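Local coordinates for multidrug resistance protein (Vibrio cholerae, PDB 1YC9), which probably serves as the outer membrane channel of a multidrug efflux system and could be involved in resistance to puromycin, acriflavine and tetraphenylarsonium chloride, at residues A[29-35]-A[238-244]; A[26-30]-A[426-430]; A[99-105]-A[294-300]. The protein carries 1 engineered substitution. All blocks are in the same frame, centred on the assembly; numbering follows the deposited sequence.

Overall arrangement
The three contacts mark two distant levels of a long, trimeric outer membrane factor. Contacts 1 and 2 lie about halfway along the helical part, their centres about 8 Å apart. They share Arg29, Tyr30 and a water, and a salt bridge from Arg244 to Asp426 joins them. Contact 3 lies in the four-stranded sheet. Its centre is about 78 Å from that of contact 1 and about 72 Å from that of contact 2. Along the chain, residues 26-35 come first, then 99-105, 238-244, 294-300 and 426-430. The N-terminal segment therefore meets both the mid-chain loop and helix 398-433, while the chain between them runs out to the membrane barrel and back twice.

Contact 1 of 3, residues A[29-35]-A[238-244]; sequences RYQDAQL and HITLTSR
This is a contact between the turn before helix 33-44 and an extended part of the connection between helices 189-223 and 260-281, at the equatorial level of an outer membrane factor. Residues 29-30 end a 3-10 turn. Gln31 has positive phi (67/32), and Asp32 follows as the N-cap of the helix. Asp32 OD2 accepts a weak capping bond from Leu35 N (3.3 Å). Residues 238-243 are extended but form no regular strand. The register is set at Tyr30 and Thr240, with CA atoms 4.8 Å apart and Thr240 N hydrogen-bonded to Tyr30 O (2.8 Å). His238 N donates to Asp32 OD1 (2.9 Å), which also binds Tyr151. Arg29 NH1 donates to Thr242 O (3.0 Å). Waters fill the gaps. One joins Arg29 O, Thr240 O and Thr242 N; another joins Gln31 O, His238 O and Thr240 OG1. Ile239, with both chi angles m, brings CD1 to Tyr30 CB (3.7 Å) and Leu35 CD2 (4.1 Å). Leu241 CD1 touches Tyr30 CE1 (3.8 Å). The guanidinium of Arg29 lies flat on that of Arg244, centres 4.0 Å apart and planes at 28°. The closeness of these like charges is probably eased by the salt bridge of Arg244 to Asp426. The join thus combines backbone carbonyls and amides with the charged ends of Arg29 and Asp32, bridging water and an apolar patch.

Contact 2 of 3, residues A[26-30]-A[426-430]; sequences WWQRY and DLALI
Residues 26-30 form a short 3-10 turn, held by hydrogen bonds from Arg29 N to Trp26 O (3.2 Å) and from Tyr30 N to Trp27 O (3.1 Å). It packs on one side of helix 398-433. Trp26, with chi1 p, points its CB toward the helix; its CA is 8.1 Å from that of Ile430. Ile430 (chi1 m, chi2 t) makes a CH-pi contact, with CG2 over the five-membered ring, 3.8 Å from its centroid. Ile430 CD1 reaches Trp26 CE3 (3.4 Å), and Leu427 CD2 reaches Trp26 CZ3 (3.5 Å). This ties the N-terminal segment to the C-terminal helix, in the equatorial region typical of TolC-like outer membrane factors. Arg29 NE gives a hydrogen bond to a water (2.9 Å), and the water reaches Asp426 OD2 weakly (2.9 Å); Arg29 NH1 also donates to Thr242 O. Tyr30 (chi1 m) donates from OH to Asp426 OD2 at 2.5 Å. That carboxylate also forms a salt bridge with Arg244. Tyr30 CE2 rests 3.8 Å from Leu427 CD2, and Ile430 CD1 also lies 3.4 Å from Tyr30 OH.

Contact 3 of 3, residues A[99-105]-A[294-300]; sequences NDYGTLT and GYQAFGL. With BOG (octyl beta-D-glucopyranoside), chain B.
Strands 98-111 and 286-298 pair antiparallel in the four-stranded sheet that each subunit gives to the membrane beta barrel of outer membrane factors. Over this contact their axes come within 4.6 Å at 172°. Gly102-Ala297 and Leu104-Tyr295 are hydrogen-bonded pairs: Gly102 N to Ala297 O, Ala297 N to Gly102 O and Leu104 N to Tyr295 O are each 2.9 Å, and Tyr295 N to Leu104 O is 2.8 Å. Phe298, the most covered residue, has chi1 t. It faces Tyr101 in a non-hydrogen-bonded pair. Its edge points at the Tyr101 face, offset, with centroids 5.3 Å apart and planes at 89°. Tyr89 of the second subunit packs against both side chains. Asp100 and Leu300 close the pairing, where the second strand turns away. Asp100 O accepts from Gly299 N (2.7 Å), and Asp100 OD2, with chi1 p, from Leu300 N (2.9 Å). Leu300 (chi1 m, chi2 t) lays CD2 on Gly102 CA (3.4 Å), where a side chain would clash. A detergent sugar lies beside Tyr295: Tyr295 CE2 is 3.5 Å from BOG O5.

Contact 1 of 3, residues A[29-35]-A[238-244]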
loop_
_atom_site.group_PDB
_atom_site.type_symbol
_atom_site.label_atom_id
_atom_site.label_comp_id
_atom_site.label_asym_id
_atom_site.label_seq_id
_atom_site.Cartn_x
_atom_site.Cartn_y
_atom_site.Cartn_z
ATOM N N ARG A 29 -28.263 1.047 -16.336
ATOM C CA ARG A 29 -28.449 0.346 -17.581
ATOM C C ARG A 29 -28.650 -1.151 -17.404
ATOM O O ARG A 29 -29.186 -1.790 -18.297
ATOM C CB ARG A 29 -27.377 0.725 -18.615
ATOM C CG ARG A 29 -26.199 -0.199 -18.799
ATOM C CD ARG A 29 -25.309 0.225 -19.991
ATOM N NE ARG A 29 -25.371 -0.670 -21.158
ATOM C CZ ARG A 29 -25.733 -0.314 -22.403
ATOM N NH1 ARG A 29 -25.726 -1.225 -23.374
ATOM N NH2 ARG A 29 -26.115 0.929 -22.698
ATOM N N TYR A 30 -28.296 -1.718 -16.236
ATOM C CA TYR A 30 -28.487 -3.148 -15.995
ATOM C C TYR A 30 -29.896 -3.535 -15.516
ATOM O O TYR A 30 -30.198 -4.708 -15.352
ATOM C CB TYR A 30 -27.382 -3.709 -15.047
ATOM C CG TYR A 30 -26.020 -3.354 -15.534
ATOM C CD1 TYR A 30 -25.538 -3.876 -16.724
ATOM C CD2 TYR A 30 -25.222 -2.431 -14.853
ATOM C CE1 TYR A 30 -24.313 -3.518 -17.219
ATOM C CE2 TYR A 30 -23.941 -2.074 -15.357
ATOM C CZ TYR A 30 -23.495 -2.637 -16.500
ATOM O OH TYR A 30 -22.270 -2.279 -17.027
ATOM N N GLN A 31 -30.726 -2.537 -15.213
ATOM C CA GLN A 31 -32.161 -2.741 -15.030
ATOM C C GLN A 31 -32.423 -3.584 -13.799
ATOM O O GLN A 31 -33.374 -4.376 -13.752
ATOM C CB GLN A 31 -32.784 -3.356 -16.306
ATOM C CG GLN A 31 -32.782 -2.383 -17.497
ATOM C CD GLN A 31 -33.401 -2.991 -18.775
ATOM O OE1 GLN A 31 -34.595 -3.225 -18.822
ATOM N NE2 GLN A 31 -32.589 -3.240 -19.786
ATOM N N ASP A 32 -31.547 -3.437 -12.812
ATOM C CA ASP A 32 -31.650 -4.156 -11.557
ATOM C C ASP A 32 -31.798 -3.189 -10.395
ATOM O O ASP A 32 -30.834 -2.549 -9.926
ATOM C CB ASP A 32 -30.451 -5.083 -11.379
ATOM C CG ASP A 32 -30.559 -5.920 -10.158
ATOM O OD1 ASP A 32 -29.940 -7.009 -10.157
ATOM O OD2 ASP A 32 -31.239 -5.611 -9.146
ATOM N N ALA A 33 -33.031 -3.035 -9.907
ATOM C CA ALA A 33 -33.250 -2.036 -8.886
ATOM C C ALA A 33 -32.623 -2.238 -7.509
ATOM O O ALA A 33 -32.231 -1.283 -6.871
ATOM C CB ALA A 33 -34.795 -1.924 -8.629
ATOM N N GLN A 34 -32.472 -3.470 -7.057
ATOM C CA GLN A 34 -31.361 -3.904 -6.237
ATOM C C GLN A 34 -29.990 -3.281 -6.364
ATOM O O GLN A 34 -29.507 -2.697 -5.380
ATOM C CB GLN A 34 -31.301 -5.414 -6.039
ATOM C CG GLN A 34 -30.650 -5.744 -4.669
ATOM C CD GLN A 34 -30.579 -7.192 -4.374
ATOM O OE1 GLN A 34 -30.125 -8.003 -5.209
ATOM N NE2 GLN A 34 -30.955 -7.536 -3.165
ATOM N N LEU A 35 -29.385 -3.421 -7.522
ATOM C CA LEU A 35 -28.073 -2.827 -7.737
ATOM C C LEU A 35 -28.170 -1.329 -7.583
ATOM O O LEU A 35 -27.386 -0.697 -6.882
ATOM C CB LEU A 35 -27.567 -3.189 -9.118
ATOM C CG LEU A 35 -26.195 -2.593 -9.481
ATOM C CD1 LEU A 35 -25.178 -2.959 -8.399
ATOM C CD2 LEU A 35 -25.758 -3.095 -10.832
ATOM N N HIS A 238 -30.712 -9.735 -10.793
ATOM C CA HIS A 238 -31.428 -9.915 -12.059
ATOM C C HIS A 238 -30.897 -8.830 -12.962
ATOM O O HIS A 238 -31.498 -7.781 -13.096
ATOM C CB HIS A 238 -32.958 -9.798 -11.843
ATOM C CG HIS A 238 -33.490 -10.775 -10.834
ATOM N ND1 HIS A 238 -33.596 -12.131 -11.088
ATOM C CD2 HIS A 238 -33.911 -10.600 -9.558
ATOM C CE1 HIS A 238 -34.093 -12.741 -10.023
ATOM N NE2 HIS A 238 -34.275 -11.837 -9.075
ATOM N N ILE A 239 -29.730 -9.092 -13.538
ATOM C CA ILE A 239 -29.010 -8.164 -14.383
ATOM C C ILE A 239 -29.425 -8.343 -15.840
ATOM O O ILE A 239 -29.443 -9.461 -16.353
ATOM C CB ILE A 239 -27.462 -8.437 -14.224
ATOM C CG1 ILE A 239 -26.982 -8.000 -12.838
ATOM C CG2 ILE A 239 -26.612 -7.812 -15.369
ATOM C CD1 ILE A 239 -26.919 -6.528 -12.644
ATOM N N THR A 240 -29.715 -7.233 -16.510
ATOM C CA THR A 240 -29.945 -7.230 -17.944
ATOM C C THR A 240 -28.734 -6.639 -18.612
ATOM O O THR A 240 -28.377 -5.503 -18.368
ATOM C CB THR A 240 -31.228 -6.422 -18.306
ATOM O OG1 THR A 240 -32.367 -7.095 -17.767
ATOM C CG2 THR A 240 -31.454 -6.393 -19.796
ATOM N N LEU A 241 -28.096 -7.442 -19.439
ATOM C CA LEU A 241 -26.926 -7.044 -20.180
ATOM C C LEU A 241 -27.325 -6.748 -21.601
ATOM O O LEU A 241 -27.839 -7.626 -22.280
ATOM C CB LEU A 241 -25.928 -8.197 -20.160
ATOM C CG LEU A 241 -24.454 -7.937 -19.916
ATOM C CD1 LEU A 241 -24.287 -6.968 -18.744
ATOM C CD2 LEU A 241 -23.770 -9.251 -19.655
ATOM N N THR A 242 -27.072 -5.524 -22.047
ATOM C CA THR A 242 -27.274 -5.079 -23.427
ATOM C C THR A 242 -25.910 -4.785 -24.053
ATOM O O THR A 242 -25.098 -4.116 -23.422
ATOM C CB THR A 242 -28.071 -3.757 -23.421
ATOM O OG1 THR A 242 -29.363 -3.966 -22.849
ATOM C CG2 THR A 242 -28.356 -3.264 -24.834
ATOM N N SER A 243 -25.662 -5.254 -25.282
ATOM C CA SER A 243 -24.482 -4.819 -26.054
ATOM C C SER A 243 -24.577 -3.314 -26.378
ATOM O O SER A 243 -25.671 -2.769 -26.595
ATOM C CB SER A 243 -24.315 -5.629 -27.343
ATOM O OG SER A 243 -25.307 -5.251 -28.276
ATOM N N ARG A 244 -23.422 -2.656 -26.411
ATOM C CA ARG A 244 -23.359 -1.196 -26.273
ATOM C C ARG A 244 -23.800 -0.367 -27.491
ATOM O O ARG A 244 -24.594 0.570 -27.332
ATOM C CB ARG A 244 -21.942 -0.778 -25.883
ATOM C CG ARG A 244 -21.564 -1.181 -24.476
ATOM C CD ARG A 244 -21.312 -0.005 -23.550
ATOM N NE ARG A 244 -21.629 -0.345 -22.175
ATOM C CZ ARG A 244 -21.966 0.530 -21.238
ATOM N NH1 ARG A 244 -22.251 0.098 -20.022
ATOM N NH2 ARG A 244 -22.039 1.842 -21.493
HETATM O O HOH W 1 -24.291 -3.338 -21.080
HETATM O O HOH W 2 -27.421 -3.469 -19.944
HETATM O O HOH W 3 -32.957 -6.793 -15.154
#

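Contact 2 of 3, residues A[26-30]-A[426-430]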
loop_
_atom_site.group_PDB
_atom_site.type_symbol
_atom_site.label_atom_id
_atom_site.label_comp_id
_atom_site.label_asym_id
_atom_site.label_seq_id
_atom_site.Cartn_x
_atom_site.Cartn_y
_atom_site.Cartn_z
ATOM N N TRP A 26 -24.565 5.134 -14.499
ATOM C CA TRP A 26 -24.389 4.098 -15.507
ATOM C C TRP A 26 -24.881 2.708 -15.113
ATOM O O TRP A 26 -25.169 1.881 -15.964
ATOM C CB TRP A 26 -22.900 4.055 -15.937
ATOM C CG TRP A 26 -21.995 3.952 -14.728
ATOM C CD1 TRP A 26 -21.372 4.971 -14.090
ATOM C CD2 TRP A 26 -21.661 2.746 -13.981
ATOM N NE1 TRP A 26 -20.694 4.491 -12.989
ATOM C CE2 TRP A 26 -20.843 3.132 -12.902
ATOM C CE3 TRP A 26 -21.993 1.398 -14.107
ATOM C CZ2 TRP A 26 -20.336 2.204 -11.956
ATOM C CZ3 TRP A 26 -21.498 0.482 -13.175
ATOM C CH2 TRP A 26 -20.681 0.887 -12.117
ATOM N N TRP A 27 -24.939 2.435 -13.812
ATOM C CA TRP A 27 -25.366 1.135 -13.301
ATOM C C TRP A 27 -26.847 0.870 -13.594
ATOM O O TRP A 27 -27.291 -0.295 -13.617
ATOM C CB TRP A 27 -25.143 1.051 -11.794
ATOM C CG TRP A 27 -25.711 2.220 -11.039
ATOM C CD1 TRP A 27 -26.979 2.344 -10.546
ATOM C CD2 TRP A 27 -25.022 3.417 -10.683
ATOM N NE1 TRP A 27 -27.116 3.550 -9.907
ATOM C CE2 TRP A 27 -25.931 4.233 -9.985
ATOM C CE3 TRP A 27 -23.716 3.905 -10.911
ATOM C CZ2 TRP A 27 -25.589 5.488 -9.511
ATOM C CZ3 TRP A 27 -23.378 5.153 -10.425
ATOM C CH2 TRP A 27 -24.316 5.935 -9.736
ATOM N N GLN A 28 -27.596 1.953 -13.819
ATOM C CA GLN A 28 -29.012 1.828 -14.152
ATOM C C GLN A 28 -29.246 1.071 -15.443
ATOM O O GLN A 28 -30.322 0.509 -15.624
ATOM C CB GLN A 28 -29.712 3.210 -14.168
ATOM C CG GLN A 28 -29.842 3.843 -12.800
ATOM C CD GLN A 28 -30.366 5.273 -12.859
ATOM O OE1 GLN A 28 -30.452 5.873 -13.934
ATOM N NE2 GLN A 28 -30.663 5.819 -11.726
ATOM N N ARG A 29 -28.263 1.047 -16.336
ATOM C CA ARG A 29 -28.449 0.346 -17.581
ATOM C C ARG A 29 -28.650 -1.151 -17.404
ATOM O O ARG A 29 -29.186 -1.790 -18.297
ATOM C CB ARG A 29 -27.377 0.725 -18.615
ATOM C CG ARG A 29 -26.199 -0.199 -18.799
ATOM C CD ARG A 29 -25.309 0.225 -19.991
ATOM N NE ARG A 29 -25.371 -0.670 -21.158
ATOM C CZ ARG A 29 -25.733 -0.314 -22.403
ATOM N NH1 ARG A 29 -25.726 -1.225 -23.374
ATOM N NH2 ARG A 29 -26.115 0.929 -22.698
ATOM N N TYR A 30 -28.296 -1.718 -16.236
ATOM C CA TYR A 30 -28.487 -3.148 -15.995
ATOM C C TYR A 30 -29.896 -3.535 -15.516
ATOM O O TYR A 30 -30.198 -4.708 -15.352
ATOM C CB TYR A 30 -27.382 -3.709 -15.047
ATOM C CG TYR A 30 -26.020 -3.354 -15.534
ATOM C CD1 TYR A 30 -25.538 -3.876 -16.724
ATOM C CD2 TYR A 30 -25.222 -2.431 -14.853
ATOM C CE1 TYR A 30 -24.313 -3.518 -17.219
ATOM C CE2 TYR A 30 -23.941 -2.074 -15.357
ATOM C CZ TYR A 30 -23.495 -2.637 -16.500
ATOM O OH TYR A 30 -22.270 -2.279 -17.027
ATOM N N ASP A 426 -18.174 -5.518 -19.082
ATOM C CA ASP A 426 -18.904 -4.284 -19.304
ATOM C C ASP A 426 -18.522 -3.326 -18.197
ATOM O O ASP A 426 -18.300 -2.138 -18.422
ATOM C CB ASP A 426 -20.420 -4.517 -19.361
ATOM C CG ASP A 426 -21.138 -3.374 -20.057
ATOM O OD1 ASP A 426 -20.783 -3.104 -21.222
ATOM O OD2 ASP A 426 -22.004 -2.687 -19.496
ATOM N N LEU A 427 -18.484 -3.817 -16.955
ATOM C CA LEU A 427 -18.052 -2.987 -15.859
ATOM C C LEU A 427 -16.604 -2.538 -15.996
ATOM O O LEU A 427 -16.276 -1.418 -15.642
ATOM C CB LEU A 427 -18.281 -3.693 -14.511
ATOM C CG LEU A 427 -19.705 -4.095 -14.154
ATOM C CD1 LEU A 427 -19.674 -5.008 -12.866
ATOM C CD2 LEU A 427 -20.553 -2.861 -13.879
ATOM N N ALA A 428 -15.726 -3.399 -16.498
ATOM C CA ALA A 428 -14.324 -3.061 -16.719
ATOM C C ALA A 428 -14.186 -1.931 -17.756
ATOM O O ALA A 428 -13.309 -1.071 -17.677
ATOM C CB ALA A 428 -13.593 -4.235 -17.213
ATOM N N LEU A 429 -15.089 -1.922 -18.717
ATOM C CA LEU A 429 -15.074 -0.867 -19.724
ATOM C C LEU A 429 -15.461 0.450 -19.071
ATOM O O LEU A 429 -14.870 1.489 -19.370
ATOM C CB LEU A 429 -16.053 -1.200 -20.867
ATOM C CG LEU A 429 -16.238 -0.113 -21.964
ATOM C CD1 LEU A 429 -14.947 0.067 -22.701
ATOM C CD2 LEU A 429 -17.349 -0.569 -22.929
ATOM N N ILE A 430 -16.502 0.432 -18.247
ATOM C CA ILE A 430 -16.962 1.627 -17.613
ATOM C C ILE A 430 -15.849 2.179 -16.753
ATOM O O ILE A 430 -15.539 3.357 -16.799
ATOM C CB ILE A 430 -18.221 1.352 -16.800
ATOM C CG1 ILE A 430 -19.401 1.167 -17.763
ATOM C CG2 ILE A 430 -18.496 2.441 -15.852
ATOM C CD1 ILE A 430 -20.673 0.774 -17.130
HETATM O O HOH W 1 -24.291 -3.338 -21.080
#

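Contact 3 of 3, residues A[99-105]-A[294-300]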
loop_
_atom_site.group_PDB
_atom_site.type_symbol
_atom_site.label_atom_id
_atom_site.label_comp_id
_atom_site.label_asym_id
_atom_site.label_seq_id
_atom_site.Cartn_x
_atom_site.Cartn_y
_atom_site.Cartn_z
ATOM N N ASN A 99 9.832 51.519 35.166
ATOM C CA ASN A 99 8.680 52.322 34.723
ATOM C C ASN A 99 7.719 51.553 33.875
ATOM O O ASN A 99 8.046 50.580 33.337
ATOM C CB ASN A 99 9.184 53.567 34.005
ATOM C CG ASN A 99 10.086 54.410 34.884
ATOM O OD1 ASN A 99 11.315 54.336 34.790
ATOM N ND2 ASN A 99 9.485 55.231 35.744
ATOM N N ASP A 100 6.445 52.001 33.815
ATOM C CA ASP A 100 5.452 51.348 33.033
ATOM C C ASP A 100 5.312 52.041 31.631
ATOM O O ASP A 100 5.420 53.262 31.523
ATOM C CB ASP A 100 4.091 51.385 33.740
ATOM C CG ASP A 100 3.644 52.730 34.104
ATOM O OD1 ASP A 100 4.370 53.503 34.781
ATOM O OD2 ASP A 100 2.440 53.098 33.800
ATOM N N TYR A 101 5.113 51.194 30.650
ATOM C CA TYR A 101 4.978 51.604 29.228
ATOM C C TYR A 101 3.805 50.912 28.670
ATOM O O TYR A 101 3.473 49.773 29.037
ATOM C CB TYR A 101 6.206 51.158 28.484
ATOM C CG TYR A 101 7.466 51.810 28.941
ATOM C CD1 TYR A 101 8.209 51.282 29.987
ATOM C CD2 TYR A 101 8.008 52.877 28.262
ATOM C CE1 TYR A 101 9.343 51.900 30.412
ATOM C CE2 TYR A 101 9.196 53.482 28.641
ATOM C CZ TYR A 101 9.883 52.986 29.739
ATOM O OH TYR A 101 11.089 53.564 30.111
ATOM N N GLY A 102 3.141 51.505 27.663
ATOM C CA GLY A 102 2.110 50.773 27.027
ATOM C C GLY A 102 2.141 51.075 25.507
ATOM O O GLY A 102 2.699 52.123 25.092
ATOM N N THR A 103 1.602 50.141 24.774
ATOM C CA THR A 103 1.383 50.348 23.337
ATOM C C THR A 103 0.059 49.779 22.914
ATOM O O THR A 103 -0.508 48.820 23.532
ATOM C CB THR A 103 2.479 49.702 22.489
ATOM O OG1 THR A 103 2.384 48.263 22.493
ATOM C CG2 THR A 103 3.838 50.024 22.926
ATOM N N LEU A 104 -0.511 50.344 21.825
ATOM C CA LEU A 104 -1.713 49.765 21.287
ATOM C C LEU A 104 -1.683 50.236 19.809
ATOM O O LEU A 104 -1.652 51.431 19.595
ATOM C CB LEU A 104 -2.940 50.370 21.995
ATOM C CG LEU A 104 -4.286 50.119 21.353
ATOM C CD1 LEU A 104 -4.596 48.588 21.337
ATOM C CD2 LEU A 104 -5.381 50.889 22.087
ATOM N N THR A 105 -1.555 49.262 18.897
ATOM C CA THR A 105 -1.351 49.560 17.478
ATOM C C THR A 105 -2.168 48.646 16.587
ATOM O O THR A 105 -2.526 47.490 16.923
ATOM C CB THR A 105 0.116 49.426 17.073
ATOM O OG1 THR A 105 0.555 48.075 17.310
ATOM C CG2 THR A 105 1.017 50.362 17.895
ATOM N N GLY A 294 -0.965 53.817 15.895
ATOM C CA GLY A 294 -1.429 53.625 17.277
ATOM C C GLY A 294 -0.818 54.588 18.250
ATOM O O GLY A 294 -0.562 55.746 18.001
ATOM N N TYR A 295 -0.687 54.102 19.502
ATOM C CA TYR A 295 -0.263 54.843 20.632
ATOM C C TYR A 295 0.875 54.065 21.363
ATOM O O TYR A 295 0.856 52.844 21.387
ATOM C CB TYR A 295 -1.366 54.846 21.651
ATOM C CG TYR A 295 -2.689 55.401 21.068
ATOM C CD1 TYR A 295 -3.624 54.531 20.539
ATOM C CD2 TYR A 295 -2.949 56.742 21.101
ATOM C CE1 TYR A 295 -4.831 55.000 20.056
ATOM C CE2 TYR A 295 -4.186 57.233 20.636
ATOM C CZ TYR A 295 -5.088 56.344 20.136
ATOM O OH TYR A 295 -6.303 56.741 19.660
ATOM N N GLN A 296 1.826 54.829 21.816
ATOM C CA GLN A 296 2.961 54.339 22.631
ATOM C C GLN A 296 3.214 55.396 23.672
ATOM O O GLN A 296 3.335 56.590 23.396
ATOM C CB GLN A 296 4.183 54.103 21.734
ATOM C CG GLN A 296 4.008 53.039 20.695
ATOM C CD GLN A 296 5.136 53.013 19.681
ATOM O OE1 GLN A 296 5.814 54.013 19.493
ATOM N NE2 GLN A 296 5.363 51.864 19.094
ATOM N N ALA A 297 3.375 54.973 24.958
ATOM C CA ALA A 297 3.623 55.896 26.003
ATOM C C ALA A 297 4.422 55.325 27.186
ATOM O O ALA A 297 4.274 54.160 27.482
ATOM C CB ALA A 297 2.282 56.494 26.519
ATOM N N PHE A 298 5.259 56.191 27.712
ATOM C CA PHE A 298 5.850 56.079 29.060
ATOM C C PHE A 298 4.712 56.504 29.961
ATOM O O PHE A 298 4.293 57.667 29.918
ATOM C CB PHE A 298 7.016 57.045 29.119
ATOM C CG PHE A 298 7.705 57.083 30.444
ATOM C CD1 PHE A 298 8.854 56.329 30.657
ATOM C CD2 PHE A 298 7.234 57.885 31.450
ATOM C CE1 PHE A 298 9.499 56.379 31.860
ATOM C CE2 PHE A 298 7.915 57.909 32.701
ATOM C CZ PHE A 298 9.029 57.166 32.854
ATOM N N GLY A 299 4.176 55.572 30.724
ATOM C CA GLY A 299 3.071 55.793 31.623
ATOM C C GLY A 299 1.792 55.327 30.973
ATOM O O GLY A 299 1.303 55.978 30.047
ATOM N N LEU A 300 1.239 54.216 31.419
ATOM C CA LEU A 300 0.009 53.685 30.845
ATOM C C LEU A 300 -1.149 54.656 30.891
ATOM O O LEU A 300 -1.986 54.663 29.965
ATOM C CB LEU A 300 -0.447 52.433 31.583
ATOM C CG LEU A 300 0.406 51.213 31.365
ATOM C CD1 LEU A 300 -0.216 50.143 32.293
ATOM C CD2 LEU A 300 0.350 50.789 29.907
HETATM C C1 BOG B . -4.769 59.814 17.493
HETATM O O1 BOG B . -4.796 58.705 16.693
HETATM C C2 BOG B . -5.558 61.033 16.925
HETATM O O2 BOG B . -5.666 61.045 15.481
HETATM C C3 BOG B . -5.148 62.281 17.629
HETATM O O3 BOG B . -5.884 63.415 17.271
HETATM C C4 BOG B . -4.273 62.342 18.864
HETATM O O4 BOG B . -3.483 63.489 19.124
HETATM C C5 BOG B . -3.488 61.054 19.148
HETATM O O5 BOG B . -3.764 59.902 18.485
HETATM C C6 BOG B . -2.837 60.887 20.531
HETATM O O6 BOG B . -4.051 60.823 21.361
HETATM C "C1'" BOG B . -3.917 57.593 16.842
HETATM C "C2'" BOG B . -4.635 56.319 16.578
HETATM C "C3'" BOG B . -5.493 56.329 15.312
HETATM C "C4'" BOG B . -6.063 54.967 15.010
HETATM C "C5'" BOG B . -6.883 55.001 13.750
HETATM C "C6'" BOG B . -7.229 53.613 13.204
HETATM C "C7'" BOG B . -8.506 53.027 13.777
HETATM C "C8'" BOG B . -8.913 51.781 12.995
#